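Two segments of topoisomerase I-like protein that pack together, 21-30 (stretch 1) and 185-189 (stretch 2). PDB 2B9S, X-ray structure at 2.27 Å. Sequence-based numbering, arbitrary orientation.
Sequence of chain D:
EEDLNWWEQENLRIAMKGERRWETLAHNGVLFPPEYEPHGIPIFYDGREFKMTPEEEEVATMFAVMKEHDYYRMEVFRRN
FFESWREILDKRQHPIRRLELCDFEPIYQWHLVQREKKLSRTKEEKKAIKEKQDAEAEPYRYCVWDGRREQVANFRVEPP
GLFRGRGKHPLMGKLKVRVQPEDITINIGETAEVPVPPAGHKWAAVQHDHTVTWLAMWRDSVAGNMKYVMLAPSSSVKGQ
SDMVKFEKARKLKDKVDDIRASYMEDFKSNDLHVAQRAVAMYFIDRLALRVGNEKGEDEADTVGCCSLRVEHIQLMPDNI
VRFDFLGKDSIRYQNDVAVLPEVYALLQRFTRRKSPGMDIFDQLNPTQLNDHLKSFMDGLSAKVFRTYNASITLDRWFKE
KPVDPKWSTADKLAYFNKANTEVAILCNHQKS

Stretch 1 21-30: RWETLAHNGV
Stretch 2 185-189: TINIG

This is a compact, mostly buried contact, 392 Å² summed over both sides, in which two hydrogen bonds to main-chain carbonyls join two extended segments running in opposite directions, with apolar packing around them. Stretch 2 is strand over 185-187 (phi/psi near -100/125), then I188 (-153/167) and G189 (-69/144). Stretch 1 is extended at L25 (-146/122), A26 (-128/136) and H27 (-162/167), and turns at N28 (-102/15) and G29 (79/-140). The register runs antiparallel: the CA atoms of L25 and G189 lie 4.7 Å apart, those of G29 and I186 7.2 Å.

The first bond is backbone to backbone, G189 N to L25 O, 3.0 Å with an N-H...O angle of 153°. A CB on G189 would point toward stretch 1, and its ideal position lies a tight 3.0 Å from L25 O, so a CB there would crowd L25 O.

The second uses the H27 side chain (chi1 63°, p; chi2 87°): NE2 donates to N187 O at 2.8 Å and 156°, with the carbonyl near the ring plane. H27 ND1 accepts from G29 N at 3.1 Å and 148°, so both ring nitrogens are engaged and the imidazole is held in orientation. I188, t at chi1 and chi2, lays CD1 over one face of the H27 ring, 4.0 Å from the centroid and 20° off the normal, a CH-pi contact. I188 CG1 also lies 3.4 Å from L25 O.

W22 (chi1 53°, p; chi2 -90°) directs its six-membered ring at stretch 2: CH2 lies 3.6 Å from both I188 O and G189 CA, the carbonyl at the ring edge. L25 (t, chi2 51°) brings CD2 to 4.1 Å from N187 O. I186 (m, m) places CD1 4.2 Å from G29 CA and CG2 4.0 Å from H27 CE1.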

# COMPACT_ATOMS: atom_id res chain seq x y z
N ARG D 21 -16.35 -12.34 -12.02
CA ARG D 21 -14.89 -12.49 -12.05
C ARG D 21 -14.44 -13.95 -12.16
O ARG D 21 -13.35 -14.21 -12.63
CB ARG D 21 -14.22 -11.82 -10.82
CG ARG D 21 -14.57 -10.36 -10.62
CD ARG D 21 -14.18 -9.53 -11.84
NE ARG D 21 -12.72 -9.49 -12.04
CZ ARG D 21 -11.90 -8.62 -11.46
NH1 ARG D 21 -12.36 -7.70 -10.61
NH2 ARG D 21 -10.61 -8.69 -11.71
N TRP D 22 -15.29 -14.86 -11.70
CA TRP D 22 -14.99 -16.31 -11.71
C TRP D 22 -16.28 -17.15 -11.82
O TRP D 22 -17.38 -16.66 -11.56
CB TRP D 22 -14.18 -16.74 -10.46
CG TRP D 22 -14.78 -16.32 -9.11
CD1 TRP D 22 -14.54 -15.15 -8.44
CD2 TRP D 22 -15.69 -17.07 -8.29
NE1 TRP D 22 -15.23 -15.12 -7.26
CE2 TRP D 22 -15.95 -16.27 -7.14
CE3 TRP D 22 -16.31 -18.32 -8.40
CZ2 TRP D 22 -16.82 -16.70 -6.10
CZ3 TRP D 22 -17.16 -18.74 -7.38
CH2 TRP D 22 -17.42 -17.93 -6.25
N GLU D 23 -16.11 -18.41 -12.22
CA GLU D 23 -17.22 -19.38 -12.33
C GLU D 23 -17.13 -20.38 -11.19
O GLU D 23 -18.14 -20.78 -10.61
CB GLU D 23 -17.19 -20.11 -13.68
CG GLU D 23 -17.61 -19.21 -14.85
CD GLU D 23 -18.99 -18.59 -14.64
OE1 GLU D 23 -19.87 -19.26 -14.03
OE2 GLU D 23 -19.20 -17.43 -15.10
N THR D 24 -15.90 -20.77 -10.89
CA THR D 24 -15.65 -21.67 -9.78
C THR D 24 -14.48 -21.16 -8.93
O THR D 24 -13.50 -20.62 -9.44
CB THR D 24 -15.35 -23.12 -10.24
OG1 THR D 24 -14.22 -23.12 -11.12
CG2 THR D 24 -16.56 -23.76 -10.94
N LEU D 25 -14.61 -21.37 -7.63
CA LEU D 25 -13.58 -21.02 -6.69
C LEU D 25 -13.53 -22.00 -5.53
O LEU D 25 -14.50 -22.19 -4.82
CB LEU D 25 -13.79 -19.57 -6.19
CG LEU D 25 -12.78 -18.90 -5.26
CD1 LEU D 25 -11.34 -19.00 -5.78
CD2 LEU D 25 -13.22 -17.45 -5.03
N ALA D 26 -12.37 -22.61 -5.35
CA ALA D 26 -12.11 -23.54 -4.26
C ALA D 26 -10.84 -23.14 -3.51
O ALA D 26 -9.81 -22.82 -4.12
CB ALA D 26 -11.97 -24.97 -4.81
N HIS D 27 -10.90 -23.17 -2.18
CA HIS D 27 -9.73 -22.84 -1.35
C HIS D 27 -9.95 -23.38 0.04
O HIS D 27 -11.05 -23.76 0.40
CB HIS D 27 -9.45 -21.31 -1.33
CG HIS D 27 -10.56 -20.50 -0.72
ND1 HIS D 27 -10.65 -20.25 0.64
CD2 HIS D 27 -11.63 -19.89 -1.29
CE1 HIS D 27 -11.73 -19.53 0.88
NE2 HIS D 27 -12.34 -19.29 -0.27
N ASN D 28 -8.88 -23.40 0.83
CA ASN D 28 -8.88 -23.98 2.17
C ASN D 28 -8.95 -22.98 3.33
O ASN D 28 -8.68 -23.36 4.47
CB ASN D 28 -7.63 -24.84 2.33
CG ASN D 28 -7.62 -26.03 1.39
OD1 ASN D 28 -8.61 -26.76 1.30
ND2 ASN D 28 -6.52 -26.25 0.70
N GLY D 29 -9.31 -21.73 3.05
CA GLY D 29 -9.45 -20.70 4.08
C GLY D 29 -8.12 -20.12 4.51
O GLY D 29 -7.21 -19.93 3.70
N VAL D 30 -7.98 -19.88 5.81
CA VAL D 30 -6.89 -19.07 6.34
C VAL D 30 -6.07 -19.77 7.41
O VAL D 30 -6.59 -20.63 8.11
CB VAL D 30 -7.44 -17.73 6.90
CG1 VAL D 30 -8.03 -16.88 5.75
CG2 VAL D 30 -8.49 -17.97 8.00
N THR D 185 -15.34 -13.61 7.19
CA THR D 185 -16.31 -13.98 6.15
C THR D 185 -15.53 -14.72 5.07
O THR D 185 -14.51 -14.23 4.57
CB THR D 185 -17.05 -12.74 5.58
OG1 THR D 185 -17.75 -12.07 6.64
CG2 THR D 185 -18.06 -13.11 4.50
N ILE D 186 -16.02 -15.90 4.72
CA ILE D 186 -15.43 -16.72 3.66
C ILE D 186 -16.19 -16.47 2.36
O ILE D 186 -17.42 -16.49 2.32
CB ILE D 186 -15.45 -18.23 4.07
CG1 ILE D 186 -14.49 -18.48 5.25
CG2 ILE D 186 -15.14 -19.12 2.87
CD1 ILE D 186 -13.00 -18.60 4.91
N ASN D 187 -15.44 -16.18 1.30
CA ASN D 187 -16.00 -16.09 -0.04
C ASN D 187 -15.48 -17.24 -0.88
O ASN D 187 -14.26 -17.38 -1.07
CB ASN D 187 -15.67 -14.76 -0.73
CG ASN D 187 -16.48 -14.54 -1.99
OD1 ASN D 187 -17.70 -14.53 -1.94
ND2 ASN D 187 -15.82 -14.34 -3.11
N ILE D 188 -16.40 -18.07 -1.36
CA ILE D 188 -16.09 -19.33 -2.05
C ILE D 188 -17.20 -19.72 -3.05
O ILE D 188 -18.29 -19.14 -3.02
CB ILE D 188 -15.83 -20.44 -0.99
CG1 ILE D 188 -14.93 -21.55 -1.55
CG2 ILE D 188 -17.14 -20.88 -0.31
CD1 ILE D 188 -14.37 -22.46 -0.52
N GLY D 189 -16.93 -20.69 -3.93
CA GLY D 189 -17.96 -21.18 -4.87
C GLY D 189 -19.07 -21.96 -4.20
O GLY D 189 -18.83 -22.69 -3.25